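Local coordinates for member of s1p family of ribosomal proteins (Pyrococcus furiosus, PDB 5YH1), which probably acts as an exonuclease on nucleic acids through the manganese-binding DHH domain that this chain represents, at residues 344-347 / 348-352; 310-313 / 314-317; 90-93 / 94-98. All coordinates share one frame; numbering follows the deposited sequence.

Contact 1 of 3, residues 344-347 / 348-352; sequences GKLS and GIIHD
Leu346 and Ile350, one helical turn apart, form the close-packed flank of this helix. CG of Leu346 sits 3.9 Å from CD1 of Ile350. Ile350 sends CG1 away from its own carbonyl carbon (chi1 -68°), which folds CD1 back along the helix over Leu346. Ile349 repeats the gesture toward Lys345, its CD1 4.1 Å from Lys345 CG. These isoleucines also rest on helix 286-311, at Leu308 and Val311. On the face turned to strands 364-369 and 373-378, Ser347 is buried: its hydroxyl donates to Gly344 O at 2.6 Å (Ser347 OG as donor), and Gly348 N reaches the same oxygen at 3.3 Å from the same face of the carbonyl plane. With chi1 at 71°, OG lies between the backbone N and carbonyl carbon, within reach of the preceding turn. Farther along, Ile350 N meets Leu346 O at 3.0 Å.

The looser flank is polar. The ammonium of Lys345, paired with Glu258, lies 6.3 Å (NZ to OD2) from Asp352, which has its own salt bridge to Arg230; one water spans the gap, donating to Asp352 OD2 and only weakly held by Lys345 NZ. The helix is the connecting element of a beta-alpha-beta crossover, joining the parallel strands 325-330 and 364-369, with Ser347 and His351 resting on the sheet.

Contact 2 of 3, residues 310-313 / 314-317; sequences AVLP and HVKS
His314 N closes on Val311 O in a short 3-10 turn that ends the long helix 286-311 and starts the run into strand 316-319, a helix-to-strand junction of the mixed-sheet part of the fold. Two i to i+3 bonds carry the junction. The first spans 2.8 Å from His314 N to Val311 O; the second, from Val315 N to Leu312 O, measures 3.0 Å and is the straighter at hydrogen (162°). Both donors stand above the carbonyl planes rather than on a lone pair, the second by 60°. Pro313, lacking an N-H, can donate nothing here.

The imidazole of His314 folds back along the turn because CG lies opposite its own carbonyl carbon (chi1 -58°). Its ring stacks with Tyr334, and NE2 has a weak hydrogen bond to Asp402 of the second subunit, whose Phe419 also packs on Ala310 and Val311. Farther on, Ser317 OG is satisfied by Asn327 and Arg325, and the backbone of Lys316 pairs with Thr328, joining this end strand to strand 325-330. Apolar contact across the turn is slight, Leu312 CD1 meeting Val315 CG2 at 4.3 Å. At the ring edge, near its plane, Ala310 O lies 3.5 Å from His314 ND1.

Contact 3 of 3, residues 90-93 / 94-98; sequences PEAR and WHLFK
Ala92 O is gripped by two backbone donors: Leu96 N at 2.7 Å, and His95 N in a longer, weak bond. Glu91 O is shared in the same way, taking His95 N at 3.0 Å and Trp94 N weakly, so 3-10 and alpha-helical bonding overlap in the single short helix 92-96. That helix delivers the chain into strand 97-102, an edge strand within this chain of the parallel sheet of the N-terminal DHH family region.

The consecutive side chains of Arg93 and Trp94 lie side by side, pointing the same way. The arginine chain is extended (chi2 179°) and runs over one face of the indole: CG sits 3.8 Å from the centroid of the five-membered ring in a CH-pi contact, and farther out the guanidinium lies flat on the ring system, planes 7° apart. The cation-pi contact is off-centre, CZ being 4.6 Å from the six-membered-ring centroid. Arg125 of the second subunit packs on Trp94 and makes a salt bridge with Glu91, while His95 NE2 is bonded to Asp128. Inward, Phe97 packs on helix 66-86 and strand 58-63. Along the helix, Ala92 CB meets Leu96 CD1 at 4.0 Å.

Overall arrangement
Contact 3 comes first along the chain, then contacts 2 and 1. Contact 3 belongs to the parallel sheet of the N-terminal DHH family region, where helix 92-96 runs into strand 97-102; the other two belong to the mixed-sheet part. Contacts 1 and 2 touch, centres 12 Å apart, with Ile350 CD1 3.9 Å from Val311 CG1, packing helix 343-358 against the end of helix 286-311. Contact 3 lies across the chain's centre, about 39 Å from contact 1 and 50 Å from contact 2, centre to centre. Contacts 2 and 3, away from the metal site, both meet the second subunit, so the interface uses both parts; the Lys345 side chain of contact 1 is about 14 Å from the manganese.

Contact 1 of 3, residues 344-347 / 348-352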
loop_
_atom_site.group_PDB
_atom_site.type_symbol
_atom_site.label_atom_id
_atom_site.label_comp_id
_atom_site.label_asym_id
_atom_site.label_seq_id
_atom_site.Cartn_x
_atom_site.Cartn_y
_atom_site.Cartn_z
ATOM N N GLY A 344 -11.055 10.062 -14.105
ATOM C CA GLY A 344 -12.091 11.016 -13.741
ATOM C C GLY A 344 -11.703 12.450 -14.056
ATOM O O GLY A 344 -12.473 13.194 -14.660
ATOM N N LYS A 345 -10.500 12.831 -13.644
ATOM C CA LYS A 345 -9.984 14.179 -13.867
ATOM C C LYS A 345 -9.734 14.436 -15.352
ATOM O O LYS A 345 -10.022 15.521 -15.856
ATOM C CB LYS A 345 -8.691 14.375 -13.072
ATOM C CG LYS A 345 -8.011 15.727 -13.245
ATOM C CD LYS A 345 -8.830 16.839 -12.619
ATOM C CE LYS A 345 -8.282 18.192 -13.013
ATOM N NZ LYS A 345 -9.055 19.296 -12.390
ATOM N N LEU A 346 -9.185 13.442 -16.041
ATOM C CA LEU A 346 -8.945 13.535 -17.478
ATOM C C LEU A 346 -10.232 13.775 -18.251
ATOM O O LEU A 346 -10.266 14.607 -19.152
ATOM C CB LEU A 346 -8.266 12.266 -18.006
ATOM C CG LEU A 346 -7.983 12.213 -19.512
ATOM C CD1 LEU A 346 -7.145 13.407 -19.966
ATOM C CD2 LEU A 346 -7.278 10.919 -19.861
ATOM N N SER A 347 -11.281 13.023 -17.922
ATOM C CA SER A 347 -12.577 13.199 -18.574
ATOM C C SER A 347 -13.098 14.623 -18.382
ATOM O O SER A 347 -13.689 15.192 -19.290
ATOM C CB SER A 347 -13.605 12.193 -18.049
ATOM O OG SER A 347 -13.980 12.515 -16.718
ATOM N N GLY A 348 -12.852 15.193 -17.206
ATOM C CA GLY A 348 -13.231 16.573 -16.921
ATOM C C GLY A 348 -12.474 17.581 -17.772
ATOM O O GLY A 348 -13.045 18.572 -18.233
ATOM N N ILE A 349 -11.186 17.321 -17.978
ATOM C CA ILE A 349 -10.329 18.204 -18.771
ATOM C C ILE A 349 -10.760 18.171 -20.234
ATOM O O ILE A 349 -10.792 19.205 -20.893
ATOM C CB ILE A 349 -8.846 17.790 -18.644
ATOM C CG1 ILE A 349 -8.314 18.140 -17.255
ATOM C CG2 ILE A 349 -7.982 18.448 -19.712
ATOM C CD1 ILE A 349 -7.065 17.358 -16.893
ATOM N N ILE A 350 -11.076 16.980 -20.739
ATOM C CA ILE A 350 -11.569 16.834 -22.107
ATOM C C ILE A 350 -12.939 17.501 -22.236
ATOM O O ILE A 350 -13.194 18.263 -23.184
ATOM C CB ILE A 350 -11.632 15.355 -22.522
ATOM C CG1 ILE A 350 -10.206 14.786 -22.647
ATOM C CG2 ILE A 350 -12.378 15.181 -23.842
ATOM C CD1 ILE A 350 -10.132 13.270 -22.574
ATOM N N HIS A 351 -13.810 17.228 -21.269
ATOM C CA HIS A 351 -15.153 17.788 -21.278
ATOM C C HIS A 351 -15.115 19.323 -21.265
ATOM O O HIS A 351 -15.808 19.963 -22.060
ATOM C CB HIS A 351 -15.955 17.259 -20.091
ATOM C CG HIS A 351 -17.412 17.568 -20.161
ATOM N ND1 HIS A 351 -18.216 17.123 -21.187
ATOM C CD2 HIS A 351 -18.220 18.247 -19.315
ATOM C CE1 HIS A 351 -19.458 17.517 -20.972
ATOM N NE2 HIS A 351 -19.486 18.202 -19.842
ATOM N N ASP A 352 -14.298 19.893 -20.379
ATOM C CA ASP A 352 -14.120 21.350 -20.302
ATOM C C ASP A 352 -13.669 21.937 -21.621
ATOM O O ASP A 352 -14.116 23.015 -22.004
ATOM C CB ASP A 352 -13.096 21.737 -19.234
ATOM C CG ASP A 352 -13.607 21.529 -17.834
ATOM O OD1 ASP A 352 -14.831 21.351 -17.650
ATOM O OD2 ASP A 352 -12.775 21.518 -16.906
HETATM O O HOH W 1 -11.152 19.496 -14.999
#

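Contact 2 of 3, residues 310-313 / 314-317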
loop_
_atom_site.group_PDB
_atom_site.type_symbol
_atom_site.label_atom_id
_atom_site.label_comp_id
_atom_site.label_asym_id
_atom_site.label_seq_id
_atom_site.Cartn_x
_atom_site.Cartn_y
_atom_site.Cartn_z
ATOM N N ALA A 310 -2.044 15.457 -26.280
ATOM C CA ALA A 310 -1.766 14.090 -26.724
ATOM C C ALA A 310 -3.024 13.227 -26.874
ATOM O O ALA A 310 -3.063 12.335 -27.731
ATOM C CB ALA A 310 -0.789 13.422 -25.767
ATOM N N VAL A 311 -4.041 13.483 -26.045
ATOM C CA VAL A 311 -5.235 12.628 -25.978
ATOM C C VAL A 311 -6.355 13.063 -26.931
ATOM O O VAL A 311 -7.078 12.230 -27.490
ATOM C CB VAL A 311 -5.778 12.561 -24.527
ATOM C CG1 VAL A 311 -7.076 11.773 -24.461
ATOM C CG2 VAL A 311 -4.747 11.916 -23.612
ATOM N N LEU A 312 -6.488 14.369 -27.115
ATOM C CA LEU A 312 -7.558 14.965 -27.932
ATOM C C LEU A 312 -7.713 14.382 -29.334
ATOM O O LEU A 312 -8.830 14.168 -29.780
ATOM C CB LEU A 312 -7.341 16.475 -28.028
ATOM C CG LEU A 312 -8.523 17.380 -28.276
ATOM C CD1 LEU A 312 -9.659 17.097 -27.294
ATOM C CD2 LEU A 312 -8.031 18.821 -28.159
ATOM N N PRO A 313 -6.599 14.105 -30.039
ATOM C CA PRO A 313 -6.743 13.469 -31.356
ATOM C C PRO A 313 -7.453 12.115 -31.346
ATOM O O PRO A 313 -7.901 11.657 -32.391
ATOM C CB PRO A 313 -5.291 13.292 -31.816
ATOM C CG PRO A 313 -4.562 14.380 -31.140
ATOM C CD PRO A 313 -5.200 14.477 -29.777
ATOM N N HIS A 314 -7.550 11.476 -30.185
ATOM C CA HIS A 314 -8.232 10.187 -30.078
ATOM C C HIS A 314 -9.672 10.299 -29.604
ATOM O O HIS A 314 -10.364 9.303 -29.503
ATOM C CB HIS A 314 -7.429 9.282 -29.145
ATOM C CG HIS A 314 -6.027 9.087 -29.611
ATOM N ND1 HIS A 314 -4.947 9.656 -28.975
ATOM C CD2 HIS A 314 -5.534 8.451 -30.700
ATOM C CE1 HIS A 314 -3.845 9.348 -29.634
ATOM N NE2 HIS A 314 -4.173 8.615 -30.683
ATOM N N VAL A 315 -10.139 11.510 -29.330
ATOM C CA VAL A 315 -11.531 11.694 -28.920
ATOM C C VAL A 315 -12.399 11.729 -30.174
ATOM O O VAL A 315 -12.167 12.544 -31.041
ATOM C CB VAL A 315 -11.715 13.000 -28.119
ATOM C CG1 VAL A 315 -13.167 13.179 -27.690
ATOM C CG2 VAL A 315 -10.799 13.007 -26.908
ATOM N N LYS A 316 -13.366 10.823 -30.276
ATOM C CA LYS A 316 -14.391 10.886 -31.314
ATOM C C LYS A 316 -15.517 11.792 -30.832
ATOM O O LYS A 316 -16.036 11.596 -29.736
ATOM C CB LYS A 316 -14.994 9.514 -31.595
ATOM C CG LYS A 316 -14.090 8.552 -32.342
ATOM C CD LYS A 316 -14.930 7.536 -33.117
ATOM C CE LYS A 316 -14.074 6.526 -33.877
ATOM N NZ LYS A 316 -14.900 5.677 -34.791
ATOM N N SER A 317 -15.889 12.769 -31.658
ATOM C CA SER A 317 -16.981 13.704 -31.358
ATOM C C SER A 317 -17.961 13.709 -32.519
ATOM O O SER A 317 -17.591 14.065 -33.633
ATOM C CB SER A 317 -16.437 15.118 -31.138
ATOM O OG SER A 317 -17.454 16.002 -30.693
#

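Contact 3 of 3, residues 90-93 / 94-98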
loop_
_atom_site.group_PDB
_atom_site.type_symbol
_atom_site.label_atom_id
_atom_site.label_comp_id
_atom_site.label_asym_id
_atom_site.label_seq_id
_atom_site.Cartn_x
_atom_site.Cartn_y
_atom_site.Cartn_z
ATOM N N PRO A 90 -0.221 18.783 26.422
ATOM C CA PRO A 90 0.021 19.355 25.085
ATOM C C PRO A 90 -0.032 18.338 23.932
ATOM O O PRO A 90 -0.059 18.736 22.767
ATOM C CB PRO A 90 1.431 19.948 25.205
ATOM C CG PRO A 90 2.068 19.195 26.323
ATOM C CD PRO A 90 0.960 18.922 27.294
ATOM N N GLU A 91 -0.036 17.046 24.252
ATOM C CA GLU A 91 -0.235 15.998 23.250
ATOM C C GLU A 91 -1.721 15.780 22.904
ATOM O O GLU A 91 -2.036 15.064 21.956
ATOM C CB GLU A 91 0.394 14.680 23.734
ATOM C CG GLU A 91 1.920 14.686 23.760
ATOM C CD GLU A 91 2.539 14.206 22.455
ATOM O OE1 GLU A 91 2.466 12.991 22.176
ATOM O OE2 GLU A 91 3.103 15.032 21.706
ATOM N N ALA A 92 -2.625 16.404 23.659
ATOM C CA ALA A 92 -4.070 16.218 23.469
ATOM C C ALA A 92 -4.569 16.537 22.056
ATOM O O ALA A 92 -5.361 15.781 21.493
ATOM C CB ALA A 92 -4.837 17.041 24.484
ATOM N N ARG A 93 -4.117 17.658 21.500
ATOM C CA ARG A 93 -4.391 18.007 20.104
ATOM C C ARG A 93 -4.163 16.825 19.171
ATOM O O ARG A 93 -5.012 16.500 18.338
ATOM C CB ARG A 93 -3.487 19.153 19.641
ATOM C CG ARG A 93 -3.171 19.085 18.151
ATOM C CD ARG A 93 -2.300 20.219 17.681
ATOM N NE ARG A 93 -2.349 20.324 16.226
ATOM C CZ ARG A 93 -1.919 21.379 15.545
ATOM N NH1 ARG A 93 -1.389 22.421 16.185
ATOM N NH2 ARG A 93 -2.010 21.391 14.221
ATOM N N TRP A 94 -2.999 16.203 19.307
ATOM C CA TRP A 94 -2.558 15.176 18.373
ATOM C C TRP A 94 -3.278 13.876 18.621
ATOM O O TRP A 94 -3.516 13.105 17.701
ATOM C CB TRP A 94 -1.037 14.984 18.477
ATOM C CG TRP A 94 -0.332 16.245 18.124
ATOM C CD1 TRP A 94 0.094 17.218 18.979
ATOM C CD2 TRP A 94 -0.049 16.710 16.807
ATOM N NE1 TRP A 94 0.652 18.254 18.271
ATOM C CE2 TRP A 94 0.575 17.966 16.933
ATOM C CE3 TRP A 94 -0.255 16.177 15.526
ATOM C CZ2 TRP A 94 1.000 18.702 15.830
ATOM C CZ3 TRP A 94 0.169 16.908 14.425
ATOM C CH2 TRP A 94 0.788 18.159 14.586
ATOM N N HIS A 95 -3.636 13.635 19.869
ATOM C CA HIS A 95 -4.220 12.366 20.242
ATOM C C HIS A 95 -5.749 12.342 20.127
ATOM O O HIS A 95 -6.317 11.325 19.740
ATOM C CB HIS A 95 -3.807 12.004 21.662
ATOM C CG HIS A 95 -4.299 10.667 22.089
ATOM N ND1 HIS A 95 -3.963 9.512 21.419
ATOM C CD2 HIS A 95 -5.136 10.299 23.085
ATOM C CE1 HIS A 95 -4.559 8.483 21.996
ATOM N NE2 HIS A 95 -5.275 8.935 23.011
ATOM N N LEU A 96 -6.400 13.450 20.470
ATOM C CA LEU A 96 -7.857 13.495 20.585
ATOM C C LEU A 96 -8.572 14.034 19.334
ATOM O O LEU A 96 -9.800 14.217 19.335
ATOM C CB LEU A 96 -8.250 14.303 21.820
ATOM C CG LEU A 96 -7.784 13.725 23.158
ATOM C CD1 LEU A 96 -8.111 14.689 24.286
ATOM C CD2 LEU A 96 -8.410 12.364 23.415
ATOM N N PHE A 97 -7.811 14.277 18.271
ATOM C CA PHE A 97 -8.395 14.603 16.982
ATOM C C PHE A 97 -7.606 13.986 15.833
ATOM O O PHE A 97 -6.388 14.150 15.746
ATOM C CB PHE A 97 -8.483 16.113 16.785
ATOM C CG PHE A 97 -9.072 16.507 15.462
ATOM C CD1 PHE A 97 -10.441 16.587 15.301
ATOM C CD2 PHE A 97 -8.254 16.772 14.371
ATOM C CE1 PHE A 97 -10.999 16.932 14.087
ATOM C CE2 PHE A 97 -8.803 17.121 13.148
ATOM C CZ PHE A 97 -10.176 17.202 13.010
ATOM N N LYS A 98 -8.321 13.310 14.939
ATOM C CA LYS A 98 -7.739 12.720 13.746
ATOM C C LYS A 98 -8.561 13.079 12.518
ATOM O O LYS A 98 -9.777 12.916 12.518
ATOM C CB LYS A 98 -7.699 11.198 13.884
ATOM C CG LYS A 98 -6.797 10.700 14.998
ATOM C CD LYS A 98 -5.333 10.920 14.637
ATOM C CE LYS A 98 -4.446 10.901 15.869
ATOM N NZ LYS A 98 -4.453 9.582 16.531
HETATM O O HOH W 2 -4.469 16.711 15.754
#